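Uncharacterized protein (Streptococcus mutans, PDB 3L7Y) is a magnesium-binding member of the haloacid dehalogenase-like hydrolases and probably acts as a phosphatase. Local coordinates at residues P81-R86 with F98-N102; C92-L96 with I107-Q111; I114-Q118 with R181-L185; S125-I130 with A200-T206; Q136-L141 with K184-V189. One frame throughout, in Å; residues are numbered along the deposited sequence.

Interactions 1 and 2 pack a helix and a loop against strands of the mixed sheet that carries the magnesium aspartates; interactions 4 and 5 lie in the second, six-stranded unit, and interaction 3 bridges the two. Interactions 1 and 5 are buried, the others only partly. Chemistry follows place: a backbone ladder in 136-141 with 184-189, ring packing in interactions 1, 3 and 4, and water bridges with one weak bond in interaction 2. Interactions 3 and 5 share Lys184 and Leu185, and the salt bridge from Lys184 NZ to Glu101 OE1 ties both to interaction 1. Interaction 4 packs onto the Ile139, Leu141, Leu185 and Leu187 face of interaction 5.

Interaction 1: residues P81-R86 with F98-N102; sequences PYRQLR and FVGEN
Tyr82 presents the edge of its ring to the face of Phe98, an edge-to-face (T-shaped) pair with centroids 5.5 Å apart and planes at 73°. A chi1 of 159° sets the tyrosine ring opposite its own N and so carries that edge to Phe98, with Tyr82 CE2 3.8 Å from Phe98 CD2. Leu85 CB approaches Phe98 CD1 to 3.6 Å, and the CA of Arg86 reaches Phe98 CZ at 3.9 Å, so the Phe98 ring is met by three residues of the helix. Leu85 CD1 extends beyond it to Gly100 CA, 4.0 Å away, and the Leu85 side chain is about 6 Å from that of Asp45, a magnesium ligand. These contacts join the second and third elements of a beta-alpha-beta unit in the Rossmann-like core: strand 73-77, helix 82-86 and strand 97-100. Strand 98-100 and helix 82-86 run at 136°, their axes 8.4 Å apart. Pro81 takes the N-cap position and its O accepts from both Gln84 N and Leu85 N. A water accepts from Tyr82 N and donates to Glu101 OE2, each at 2.8 Å, linking the first turn to the loop after the strand. The bent Glu101 chain crosses Pro81 at about a right angle, while OE1 is held by a salt bridge to Lys184 and a hydrogen bond to Ser142. Val76 of strand 73-77 touches both Phe98 and Leu85.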
# COMPACT_ATOMS: atom_id res chain seq x y z
N PRO A 81 6.70 -1.31 -1.66
CA PRO A 81 7.12 -1.56 -3.03
C PRO A 81 6.92 -3.02 -3.38
O PRO A 81 6.96 -3.89 -2.50
CB PRO A 81 8.62 -1.21 -3.02
CG PRO A 81 8.78 -0.29 -1.83
CD PRO A 81 7.83 -0.89 -0.81
N TYR A 82 6.71 -3.29 -4.66
CA TYR A 82 6.51 -4.64 -5.13
C TYR A 82 7.64 -5.57 -4.69
O TYR A 82 7.39 -6.69 -4.24
CB TYR A 82 6.38 -4.65 -6.65
CG TYR A 82 6.68 -5.98 -7.30
CD1 TYR A 82 7.82 -6.15 -8.07
CD2 TYR A 82 5.82 -7.06 -7.13
CE1 TYR A 82 8.09 -7.38 -8.67
CE2 TYR A 82 6.07 -8.29 -7.71
CZ TYR A 82 7.21 -8.45 -8.48
OH TYR A 82 7.47 -9.66 -9.07
N ARG A 83 8.88 -5.11 -4.80
CA ARG A 83 10.03 -5.92 -4.47
C ARG A 83 9.95 -6.40 -3.04
O ARG A 83 10.40 -7.45 -2.75
CB ARG A 83 11.36 -5.19 -4.70
CG ARG A 83 11.78 -5.10 -6.14
CD ARG A 83 13.11 -4.27 -6.33
NE ARG A 83 13.13 -3.78 -7.68
CZ ARG A 83 13.21 -4.60 -8.70
NH1 ARG A 83 13.29 -5.88 -8.47
NH2 ARG A 83 13.21 -4.17 -9.93
N GLN A 84 9.38 -5.61 -2.17
CA GLN A 84 9.28 -5.98 -0.77
C GLN A 84 8.07 -6.92 -0.56
O GLN A 84 8.10 -7.79 0.30
CB GLN A 84 9.20 -4.75 0.14
CG GLN A 84 9.11 -5.06 1.63
CD GLN A 84 7.67 -5.26 2.13
OE1 GLN A 84 6.76 -5.57 1.36
NE2 GLN A 84 7.47 -5.07 3.43
N LEU A 85 7.02 -6.74 -1.36
CA LEU A 85 5.83 -7.57 -1.21
C LEU A 85 6.04 -9.01 -1.66
O LEU A 85 5.42 -9.94 -1.11
CB LEU A 85 4.64 -6.98 -1.95
CG LEU A 85 4.14 -5.65 -1.40
CD1 LEU A 85 3.26 -4.97 -2.42
CD2 LEU A 85 3.40 -5.88 -0.09
N ARG A 86 6.89 -9.22 -2.66
CA ARG A 86 7.01 -10.56 -3.22
C ARG A 86 7.73 -11.47 -2.22
O ARG A 86 7.51 -12.68 -2.21
CB ARG A 86 7.75 -10.55 -4.55
CG ARG A 86 9.20 -10.15 -4.40
CD ARG A 86 10.09 -10.95 -5.32
NE ARG A 86 10.05 -10.50 -6.70
CZ ARG A 86 10.80 -9.53 -7.20
NH1 ARG A 86 11.66 -8.88 -6.43
NH2 ARG A 86 10.70 -9.20 -8.49
N PHE A 98 -0.01 -8.21 -7.62
CA PHE A 98 0.48 -7.29 -6.60
C PHE A 98 0.16 -5.86 -6.98
O PHE A 98 0.43 -5.43 -8.10
CB PHE A 98 2.00 -7.41 -6.49
CG PHE A 98 2.47 -8.68 -5.83
CD1 PHE A 98 2.67 -8.73 -4.46
CD2 PHE A 98 2.76 -9.80 -6.57
CE1 PHE A 98 3.12 -9.88 -3.85
CE2 PHE A 98 3.21 -10.95 -5.96
CZ PHE A 98 3.40 -10.99 -4.60
N VAL A 99 -0.43 -5.12 -6.05
CA VAL A 99 -0.57 -3.67 -6.20
C VAL A 99 0.34 -3.05 -5.15
O VAL A 99 0.08 -3.16 -3.94
CB VAL A 99 -2.04 -3.22 -5.96
CG1 VAL A 99 -2.16 -1.68 -6.02
CG2 VAL A 99 -2.97 -3.86 -6.98
N GLY A 100 1.44 -2.43 -5.61
CA GLY A 100 2.36 -1.77 -4.70
C GLY A 100 2.31 -0.25 -4.82
O GLY A 100 1.71 0.27 -5.75
N GLU A 101 2.96 0.45 -3.90
CA GLU A 101 3.03 1.92 -3.94
C GLU A 101 1.64 2.57 -3.80
O GLU A 101 1.44 3.73 -4.18
CB GLU A 101 3.73 2.40 -5.21
CG GLU A 101 4.99 1.62 -5.61
CD GLU A 101 6.18 1.86 -4.70
OE1 GLU A 101 6.16 2.81 -3.90
OE2 GLU A 101 7.15 1.07 -4.78
N ASN A 102 0.71 1.81 -3.22
CA ASN A 102 -0.71 2.19 -3.11
C ASN A 102 -1.47 2.11 -4.41
O ASN A 102 -2.69 2.29 -4.43
CB ASN A 102 -0.91 3.58 -2.49
CG ASN A 102 -0.36 3.67 -1.08
OD1 ASN A 102 -0.83 3.01 -0.17
ND2 ASN A 102 0.66 4.50 -0.90
O HOH W 1 6.87 -1.18 -6.48

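Interaction 2: residues C92-L96 with I107-Q111; sequences CHEQL and ISKNQ
His93 and Asn110 meet at the imidazole edge: Asn110 ND2 lies close to the ring plane, 3.7 Å from His93 CE1, with the amide turned 74° against the ring. The asparagine belongs to a type I' turn, Ser108 to Gln111, that closes the tight hairpin between strands 105-108 and 111-115, and the histidine to the short 3-10 segment that precedes strand 97-100. A water completes the meeting in the same ring plane, standing 2.6 Å from His93 ND1 and accepting from Asn110 ND2 at 2.9 Å. Asn110 CG is anti to the backbone N (chi1 -162°), which swings the amide out to the imidazole and leaves Asn110 CB to pack on Glu94 CB at 4.0 Å. ND2 also makes a weak hydrogen bond to Tyr82 OH, so the amide nitrogen ties the hairpin tip to helix 82-86 as well. Lys109 is arranged differently: its CB points away from 92-96, and the closest touch is made by the backbone CA, with the aliphatic chain following. Lys109 CA makes a C-H...O contact to Glu94 O at 3.3 Å, 158° at the hydrogen. The Lys109 chain, bent at chi2 and chi4, then runs past this carbonyl, with CD near Glu94 O. Both residues at the turn's centre have positive phi, as a type I' turn requires, and the turn is closed by two backbone bonds between Ser108 and Gln111. Lys109 N gives a weak bond to Leu96 O at 3.3 Å. A second water donates to both His93 O and Leu96 O and accepts from Asn110 N at 2.9 Å.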
# COMPACT_ATOMS: atom_id res chain seq x y z
N CYS A 92 5.19 -18.67 -4.17
CA CYS A 92 4.00 -18.57 -5.00
C CYS A 92 3.72 -17.17 -5.53
O CYS A 92 2.69 -16.95 -6.17
CB CYS A 92 2.76 -19.10 -4.24
SG CYS A 92 2.28 -18.02 -2.90
N HIS A 93 4.64 -16.23 -5.30
CA HIS A 93 4.45 -14.84 -5.73
C HIS A 93 4.13 -14.72 -7.23
O HIS A 93 3.45 -13.78 -7.66
CB HIS A 93 5.66 -13.97 -5.39
CG HIS A 93 6.88 -14.27 -6.21
ND1 HIS A 93 7.12 -13.68 -7.43
CD2 HIS A 93 7.93 -15.10 -5.98
CE1 HIS A 93 8.26 -14.13 -7.92
NE2 HIS A 93 8.77 -15.00 -7.06
N GLU A 94 4.63 -15.67 -8.01
CA GLU A 94 4.45 -15.63 -9.46
C GLU A 94 3.02 -16.01 -9.84
O GLU A 94 2.63 -15.88 -11.00
CB GLU A 94 5.48 -16.52 -10.18
CG GLU A 94 5.08 -17.98 -10.30
CD GLU A 94 5.33 -18.77 -9.02
OE1 GLU A 94 6.01 -18.23 -8.11
OE2 GLU A 94 4.85 -19.93 -8.93
N GLN A 95 2.25 -16.46 -8.86
CA GLN A 95 0.86 -16.85 -9.09
C GLN A 95 -0.12 -15.77 -8.62
O GLN A 95 -1.34 -15.94 -8.71
CB GLN A 95 0.55 -18.16 -8.38
CG GLN A 95 1.65 -19.21 -8.55
CD GLN A 95 1.49 -20.39 -7.61
OE1 GLN A 95 2.46 -21.04 -7.23
NE2 GLN A 95 0.25 -20.67 -7.23
N LEU A 96 0.40 -14.67 -8.11
CA LEU A 96 -0.48 -13.66 -7.52
C LEU A 96 -0.41 -12.35 -8.28
O LEU A 96 0.44 -12.17 -9.14
CB LEU A 96 -0.13 -13.43 -6.04
CG LEU A 96 0.18 -14.63 -5.15
CD1 LEU A 96 0.74 -14.13 -3.84
CD2 LEU A 96 -1.06 -15.52 -4.92
N ILE A 107 1.84 -5.54 -10.67
CA ILE A 107 2.43 -6.72 -11.28
C ILE A 107 1.45 -7.89 -11.18
O ILE A 107 0.77 -8.05 -10.16
CB ILE A 107 3.75 -7.10 -10.59
CG1 ILE A 107 4.91 -6.22 -11.09
CG2 ILE A 107 4.11 -8.55 -10.86
CD1 ILE A 107 4.83 -4.77 -10.71
N SER A 108 1.33 -8.68 -12.24
CA SER A 108 0.53 -9.91 -12.18
C SER A 108 1.26 -11.02 -12.92
O SER A 108 1.87 -10.79 -13.96
CB SER A 108 -0.86 -9.70 -12.76
OG SER A 108 -1.64 -10.89 -12.64
N LYS A 109 1.21 -12.23 -12.38
CA LYS A 109 1.92 -13.35 -12.99
C LYS A 109 3.40 -13.02 -13.22
O LYS A 109 3.99 -13.40 -14.22
CB LYS A 109 1.23 -13.75 -14.30
CG LYS A 109 -0.26 -14.09 -14.14
CD LYS A 109 -0.45 -15.22 -13.14
CE LYS A 109 -1.91 -15.38 -12.73
NZ LYS A 109 -2.79 -15.81 -13.85
N ASN A 110 3.98 -12.28 -12.29
CA ASN A 110 5.41 -12.00 -12.34
C ASN A 110 5.76 -11.08 -13.50
O ASN A 110 6.91 -11.03 -13.91
CB ASN A 110 6.21 -13.31 -12.44
CG ASN A 110 7.67 -13.13 -12.08
OD1 ASN A 110 8.54 -13.77 -12.67
ND2 ASN A 110 7.94 -12.27 -11.11
N GLN A 111 4.76 -10.36 -14.02
CA GLN A 111 4.96 -9.41 -15.11
C GLN A 111 4.39 -8.03 -14.80
O GLN A 111 3.34 -7.90 -14.13
CB GLN A 111 4.30 -9.92 -16.40
CG GLN A 111 4.76 -11.30 -16.86
CD GLN A 111 6.17 -11.27 -17.39
OE1 GLN A 111 6.62 -10.25 -17.90
NE2 GLN A 111 6.87 -12.39 -17.28
O HOH W 2 3.31 -11.69 -9.56
O HOH W 3 6.12 -11.79 -8.87

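Interaction 3: residues I114-Q118 with R181-L185; sequences IEVFQ and RFFKL
Phe117 carries Arg181 CB over the centre of one ring face, a CH-pi contact 3.6 Å from the centroid and 14° off the normal, while Phe183 lies on the other side of its plane. The two phenylalanines form an offset stack, centroids 4.6 Å apart and planes at 26°, in which Phe117 CE2 sits over the rim of the Phe183 face. At the Phe183 edge are Val116 O and Glu115 CB; at the Phe117 edge is Phe182 O. The contact connects the core sheet, left through strand 111-115, with the second alpha/beta unit, whose strand 182-188 turns a corner at Phe183; that unit is consistent with the cap inserted in haloacid dehalogenase-family enzymes. The Arg181 chain, bent at chi2 and chi3, curls back so that its guanidinium also lies over Phe117 CE1, the planes 31° apart. Glu115 OE2 stands out of that guanidinium's plane, 3.9 Å from Arg181 NH2, a long, purely electrostatic salt bridge; the firmer ionic partner is Glu144, at NH1. One water donates to Val116 O and Phe183 O. Finally, Gln118 N bonds Phe182 O at 2.9 Å, nearly straight along the C=O axis.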
# COMPACT_ATOMS: atom_id res chain seq x y z
N ILE A 114 1.19 -2.32 -14.83
CA ILE A 114 1.24 -0.88 -14.87
C ILE A 114 2.36 -0.33 -13.99
O ILE A 114 2.65 -0.85 -12.90
CB ILE A 114 -0.13 -0.23 -14.51
CG1 ILE A 114 -0.19 0.12 -13.04
CG2 ILE A 114 -1.32 -1.11 -14.94
CD1 ILE A 114 -0.02 1.57 -12.81
N GLU A 115 3.02 0.71 -14.49
CA GLU A 115 4.01 1.43 -13.70
C GLU A 115 3.95 2.91 -14.01
O GLU A 115 4.34 3.35 -15.08
CB GLU A 115 5.42 0.86 -13.87
CG GLU A 115 5.82 0.46 -15.27
CD GLU A 115 7.31 0.16 -15.36
OE1 GLU A 115 7.84 -0.56 -14.48
OE2 GLU A 115 7.96 0.65 -16.31
N VAL A 116 3.43 3.67 -13.05
CA VAL A 116 3.29 5.10 -13.22
C VAL A 116 4.29 5.81 -12.32
O VAL A 116 4.31 5.61 -11.10
CB VAL A 116 1.84 5.57 -12.94
CG1 VAL A 116 1.73 7.08 -13.09
CG2 VAL A 116 0.88 4.88 -13.88
N PHE A 117 5.13 6.62 -12.94
CA PHE A 117 6.17 7.33 -12.19
C PHE A 117 5.79 8.78 -12.00
O PHE A 117 5.02 9.35 -12.78
CB PHE A 117 7.52 7.20 -12.89
CG PHE A 117 8.03 5.79 -12.95
CD1 PHE A 117 8.11 5.11 -14.16
CD2 PHE A 117 8.42 5.14 -11.80
CE1 PHE A 117 8.59 3.81 -14.21
CE2 PHE A 117 8.90 3.84 -11.84
CZ PHE A 117 8.98 3.17 -13.05
N GLN A 118 6.29 9.37 -10.92
CA GLN A 118 6.00 10.77 -10.67
C GLN A 118 6.95 11.62 -11.51
O GLN A 118 8.02 11.15 -11.89
CB GLN A 118 6.09 11.08 -9.17
CG GLN A 118 4.92 10.43 -8.39
CD GLN A 118 5.05 10.48 -6.88
OE1 GLN A 118 4.05 10.43 -6.16
NE2 GLN A 118 6.27 10.57 -6.40
N ARG A 181 13.81 6.27 -11.24
CA ARG A 181 12.42 6.67 -11.41
C ARG A 181 11.67 6.32 -10.13
O ARG A 181 11.93 5.29 -9.51
CB ARG A 181 11.80 5.94 -12.59
CG ARG A 181 12.73 5.85 -13.80
CD ARG A 181 12.73 4.44 -14.39
NE ARG A 181 11.89 4.34 -15.57
CZ ARG A 181 11.59 3.19 -16.17
NH1 ARG A 181 12.04 2.04 -15.69
NH2 ARG A 181 10.81 3.19 -17.25
N PHE A 182 10.73 7.18 -9.75
CA PHE A 182 10.12 7.10 -8.43
C PHE A 182 8.61 6.89 -8.49
O PHE A 182 7.90 7.59 -9.21
CB PHE A 182 10.45 8.37 -7.62
CG PHE A 182 11.92 8.62 -7.48
CD1 PHE A 182 12.56 9.50 -8.32
CD2 PHE A 182 12.65 7.95 -6.51
CE1 PHE A 182 13.92 9.72 -8.20
CE2 PHE A 182 14.01 8.17 -6.38
CZ PHE A 182 14.65 9.06 -7.23
N PHE A 183 8.12 5.94 -7.70
CA PHE A 183 6.69 5.65 -7.65
C PHE A 183 5.96 6.54 -6.67
O PHE A 183 4.80 6.92 -6.89
CB PHE A 183 6.46 4.21 -7.23
CG PHE A 183 6.75 3.22 -8.30
CD1 PHE A 183 7.71 2.24 -8.11
CD2 PHE A 183 6.04 3.24 -9.49
CE1 PHE A 183 7.96 1.29 -9.10
CE2 PHE A 183 6.30 2.31 -10.49
CZ PHE A 183 7.25 1.32 -10.28
N LYS A 184 6.62 6.84 -5.55
CA LYS A 184 6.01 7.60 -4.47
C LYS A 184 7.09 8.18 -3.56
O LYS A 184 8.27 7.83 -3.69
CB LYS A 184 5.08 6.69 -3.65
CG LYS A 184 5.81 5.82 -2.61
CD LYS A 184 4.79 5.12 -1.69
CE LYS A 184 5.45 4.31 -0.57
NZ LYS A 184 6.26 3.18 -1.10
N LEU A 185 6.68 9.06 -2.66
CA LEU A 185 7.54 9.46 -1.55
C LEU A 185 6.88 9.09 -0.23
O LEU A 185 5.67 8.88 -0.17
CB LEU A 185 7.80 10.96 -1.52
CG LEU A 185 7.97 11.74 -2.83
CD1 LEU A 185 8.50 13.13 -2.49
CD2 LEU A 185 8.91 11.02 -3.76
O HOH W 4 3.30 7.58 -9.57
O HOH W 5 10.34 9.68 -11.45

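Interaction 4: residues S125-I130 with A200-T206; sequences SIIYFI and AIADYKT
Phe129 lies flat against Tyr204, a face-to-face stack with centroids 4.1 Å apart and planes at 20°. The two side chains come in from opposing directions and overlap, with Phe129 CG over the centre of the Tyr204 ring. Phe129 reaches out this far because its chi1 of 173° points the ring away from the backbone N. Phe129 CB adds a CH-pi contact, 3.8 Å from the Tyr204 centroid. Lys205 CG presses on the opposite face of Tyr204, sandwiching it. The far end of Phe129 lies by Ala200, with CE2 3.9 Å from Ala200 O and CZ near the methyl. Segment 125-130 is part of helix 120-133 and segment 200-206 runs off the end of helix 194-202, two helices of the unit built on the six-stranded sheet; Ile126 and Ile130 also rest on strand 182-188. Ile126 CD1 is the bump that fills the hollow between Ile201 CG1, Tyr204 CD2 and Thr206 OG1, the last at 3.7 Å. One turn on, Ile130 CD1 meets Ile201 CG1 at 4.2 Å. Ser125 OG lies at the edge of the Tyr204 ring, 3.4 Å from CE2, with Lys205 CE and Thr206 CG2 around it. A water donates to Ser125 O and stands 2.6 Å from Tyr204 OH.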
# COMPACT_ATOMS: atom_id res chain seq x y z
N SER A 125 9.69 19.76 -6.54
CA SER A 125 8.94 20.88 -6.00
C SER A 125 8.26 20.57 -4.65
O SER A 125 8.30 21.40 -3.74
CB SER A 125 7.96 21.43 -7.04
OG SER A 125 6.92 22.14 -6.42
N ILE A 126 7.65 19.39 -4.50
CA ILE A 126 7.04 19.04 -3.21
C ILE A 126 8.12 18.83 -2.15
O ILE A 126 7.91 19.10 -0.97
CB ILE A 126 6.17 17.76 -3.29
CG1 ILE A 126 5.27 17.63 -2.04
CG2 ILE A 126 7.05 16.53 -3.40
CD1 ILE A 126 4.21 18.67 -1.93
N ILE A 127 9.30 18.36 -2.57
CA ILE A 127 10.43 18.20 -1.65
C ILE A 127 10.90 19.54 -1.10
O ILE A 127 11.14 19.69 0.11
CB ILE A 127 11.62 17.48 -2.33
CG1 ILE A 127 11.34 15.98 -2.44
CG2 ILE A 127 12.91 17.70 -1.54
CD1 ILE A 127 12.46 15.20 -3.12
N TYR A 128 11.02 20.52 -2.00
CA TYR A 128 11.48 21.85 -1.60
C TYR A 128 10.48 22.45 -0.62
O TYR A 128 10.84 23.07 0.37
CB TYR A 128 11.61 22.76 -2.82
CG TYR A 128 12.00 24.17 -2.47
CD1 TYR A 128 13.33 24.52 -2.32
CD2 TYR A 128 11.03 25.14 -2.26
CE1 TYR A 128 13.69 25.82 -1.98
CE2 TYR A 128 11.38 26.43 -1.93
CZ TYR A 128 12.71 26.77 -1.79
OH TYR A 128 13.06 28.05 -1.45
N PHE A 129 9.20 22.21 -0.89
CA PHE A 129 8.14 22.71 -0.05
C PHE A 129 8.18 22.08 1.36
O PHE A 129 8.08 22.78 2.35
CB PHE A 129 6.80 22.44 -0.72
CG PHE A 129 5.64 22.77 0.13
CD1 PHE A 129 5.33 24.09 0.41
CD2 PHE A 129 4.85 21.77 0.66
CE1 PHE A 129 4.23 24.40 1.22
CE2 PHE A 129 3.76 22.07 1.46
CZ PHE A 129 3.45 23.39 1.74
N ILE A 130 8.33 20.76 1.43
CA ILE A 130 8.39 20.08 2.73
C ILE A 130 9.64 20.46 3.52
O ILE A 130 9.57 20.71 4.73
CB ILE A 130 8.31 18.55 2.58
CG1 ILE A 130 6.98 18.16 1.92
CG2 ILE A 130 8.49 17.86 3.96
CD1 ILE A 130 5.76 18.41 2.80
N ALA A 200 -1.66 20.67 3.83
CA ALA A 200 -0.67 21.57 3.25
C ALA A 200 -0.24 21.08 1.87
O ALA A 200 -0.07 21.86 0.92
CB ALA A 200 0.53 21.69 4.17
N ILE A 201 -0.07 19.77 1.75
CA ILE A 201 0.27 19.16 0.47
C ILE A 201 -0.86 19.34 -0.54
O ILE A 201 -0.62 19.72 -1.69
CB ILE A 201 0.58 17.66 0.65
CG1 ILE A 201 1.96 17.51 1.28
CG2 ILE A 201 0.48 16.93 -0.68
CD1 ILE A 201 2.16 16.18 2.03
N ALA A 202 -2.09 19.06 -0.10
CA ALA A 202 -3.25 19.18 -0.97
C ALA A 202 -3.45 20.62 -1.45
O ALA A 202 -4.06 20.85 -2.48
CB ALA A 202 -4.48 18.70 -0.26
N ASP A 203 -2.95 21.58 -0.68
CA ASP A 203 -3.14 23.00 -1.01
C ASP A 203 -1.99 23.58 -1.82
O ASP A 203 -2.01 24.77 -2.16
CB ASP A 203 -3.27 23.83 0.26
CG ASP A 203 -4.62 23.67 0.94
OD1 ASP A 203 -5.53 23.11 0.31
OD2 ASP A 203 -4.76 24.09 2.10
N TYR A 204 -0.99 22.76 -2.11
CA TYR A 204 0.23 23.25 -2.76
C TYR A 204 0.12 23.24 -4.29
O TYR A 204 -0.78 22.62 -4.85
CB TYR A 204 1.45 22.41 -2.32
CG TYR A 204 2.78 23.02 -2.72
CD1 TYR A 204 3.09 24.34 -2.38
CD2 TYR A 204 3.73 22.29 -3.43
CE1 TYR A 204 4.30 24.91 -2.73
CE2 TYR A 204 4.95 22.85 -3.79
CZ TYR A 204 5.23 24.16 -3.43
OH TYR A 204 6.42 24.73 -3.77
N LYS A 205 1.03 23.93 -4.97
CA LYS A 205 0.94 24.03 -6.42
C LYS A 205 1.01 22.68 -7.16
O LYS A 205 0.59 22.58 -8.30
CB LYS A 205 2.00 25.01 -6.97
CG LYS A 205 3.46 24.60 -6.74
CD LYS A 205 4.45 25.70 -7.21
CE LYS A 205 5.89 25.24 -7.07
NZ LYS A 205 6.88 26.27 -7.51
N THR A 206 1.55 21.65 -6.51
CA THR A 206 1.60 20.33 -7.16
C THR A 206 0.28 19.57 -7.01
O THR A 206 0.19 18.39 -7.32
CB THR A 206 2.75 19.46 -6.60
OG1 THR A 206 2.72 19.48 -5.17
CG2 THR A 206 4.12 20.02 -7.06
O HOH W 6 8.90 24.23 -4.38

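Interaction 5: residues Q136-L141 with K184-V189; sequences QAVIAL and KLTLQV
Val138 and Gln188 form an antiparallel hydrogen-bonded pair, as do Ala140 and Thr186, and the strands 138-141 and 184-188 run at 158° with axes 4.7 Å apart. Val138 N donates to Gln188 O at 3.1 Å and Gln188 N to Val138 O at 2.9 Å. The second pair is closed by Ala140 N to Thr186 O at 2.9 Å and Thr186 N to Ala140 O at 2.7 Å. Leu187 CA, 3.2 Å from Val138 O, adds a C-H...O contact between the two pairs. Between and beyond the bonded pairs come the non-hydrogen-bonded ones, Ile139 with Leu187 and Leu141 with Leu185. On this face the partners of each pair run alongside one another from the same side of the sheet. Ile139 CG1 touches Leu187 CD2 at 3.7 Å, and Leu141 CD2 is 3.5 Å from Leu185 CD2, tighter than usual carbon contact. Helix 120-133 covers this apolar face through Ile126, Ile127 and Ile130. The other face carries Val138, Ala140, Thr186 and Gln188: chi1 of -169° turns the Gln188 chain away from its own N, and it runs out alongside Val138, on a side where helix 155-161 also packs. Thr186 OG1 is hydrogen-bonded to Asp221 of the neighbouring strand. The two strands are central neighbours in a six-stranded sheet, and the order of helices and strands around it is consistent with the C2-type cap of Cof-like haloacid dehalogenase phosphatases.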
# COMPACT_ATOMS: atom_id res chain seq x y z
N GLN A 136 10.49 19.11 10.03
CA GLN A 136 10.47 17.95 10.93
C GLN A 136 10.15 16.65 10.20
O GLN A 136 10.38 15.57 10.74
CB GLN A 136 9.53 18.15 12.14
CG GLN A 136 8.02 18.15 11.81
CD GLN A 136 7.52 19.52 11.32
OE1 GLN A 136 8.21 20.20 10.56
NE2 GLN A 136 6.33 19.90 11.74
N ALA A 137 9.63 16.74 8.98
CA ALA A 137 9.28 15.50 8.27
C ALA A 137 10.51 14.87 7.65
O ALA A 137 11.28 15.53 6.96
CB ALA A 137 8.22 15.74 7.22
N VAL A 138 10.70 13.58 7.91
CA VAL A 138 11.74 12.81 7.24
C VAL A 138 11.24 12.37 5.88
O VAL A 138 10.16 11.76 5.75
CB VAL A 138 12.17 11.58 8.06
CG1 VAL A 138 13.21 10.78 7.30
CG2 VAL A 138 12.74 12.02 9.41
N ILE A 139 12.02 12.68 4.85
CA ILE A 139 11.60 12.42 3.48
C ILE A 139 12.31 11.21 2.89
O ILE A 139 13.54 11.18 2.79
CB ILE A 139 11.89 13.64 2.58
CG1 ILE A 139 11.11 14.88 3.05
CG2 ILE A 139 11.57 13.30 1.12
CD1 ILE A 139 11.63 16.22 2.47
N ALA A 140 11.53 10.23 2.46
CA ALA A 140 12.10 9.09 1.75
C ALA A 140 11.50 8.95 0.35
O ALA A 140 10.29 9.08 0.16
CB ALA A 140 11.91 7.82 2.55
N LEU A 141 12.37 8.72 -0.63
CA LEU A 141 11.94 8.53 -2.01
C LEU A 141 11.90 7.04 -2.33
O LEU A 141 12.85 6.30 -2.04
CB LEU A 141 12.89 9.24 -2.95
CG LEU A 141 13.31 10.63 -2.50
CD1 LEU A 141 14.41 11.20 -3.40
CD2 LEU A 141 12.09 11.53 -2.47
N LYS A 184 6.62 6.84 -5.55
CA LYS A 184 6.01 7.60 -4.47
C LYS A 184 7.09 8.18 -3.56
O LYS A 184 8.27 7.83 -3.69
CB LYS A 184 5.08 6.69 -3.65
CG LYS A 184 5.81 5.82 -2.61
CD LYS A 184 4.79 5.12 -1.69
CE LYS A 184 5.45 4.31 -0.57
NZ LYS A 184 6.26 3.18 -1.10
N LEU A 185 6.68 9.06 -2.66
CA LEU A 185 7.54 9.46 -1.55
C LEU A 185 6.88 9.09 -0.23
O LEU A 185 5.67 8.88 -0.17
CB LEU A 185 7.80 10.96 -1.52
CG LEU A 185 7.97 11.74 -2.83
CD1 LEU A 185 8.50 13.13 -2.49
CD2 LEU A 185 8.91 11.02 -3.76
N THR A 186 7.66 9.05 0.84
CA THR A 186 7.09 8.81 2.15
C THR A 186 7.59 9.83 3.15
O THR A 186 8.78 10.13 3.21
CB THR A 186 7.37 7.38 2.65
OG1 THR A 186 6.76 6.43 1.76
CG2 THR A 186 6.80 7.18 4.05
N LEU A 187 6.67 10.40 3.93
CA LEU A 187 7.07 11.27 5.01
C LEU A 187 6.89 10.55 6.33
O LEU A 187 5.85 9.93 6.57
CB LEU A 187 6.24 12.55 5.01
CG LEU A 187 6.23 13.42 3.76
CD1 LEU A 187 5.59 14.75 4.08
CD2 LEU A 187 7.65 13.61 3.24
N GLN A 188 7.90 10.61 7.19
CA GLN A 188 7.72 10.15 8.55
C GLN A 188 7.49 11.37 9.42
O GLN A 188 8.32 12.30 9.45
CB GLN A 188 8.92 9.34 9.06
CG GLN A 188 8.63 8.63 10.38
CD GLN A 188 9.89 8.28 11.13
OE1 GLN A 188 10.74 9.14 11.38
NE2 GLN A 188 10.03 7.02 11.49
N VAL A 189 6.36 11.38 10.11
CA VAL A 189 5.89 12.57 10.79
C VAL A 189 5.22 12.15 12.08
O VAL A 189 4.89 10.98 12.25
CB VAL A 189 4.84 13.29 9.93
CG1 VAL A 189 5.41 13.65 8.57
CG2 VAL A 189 3.62 12.41 9.75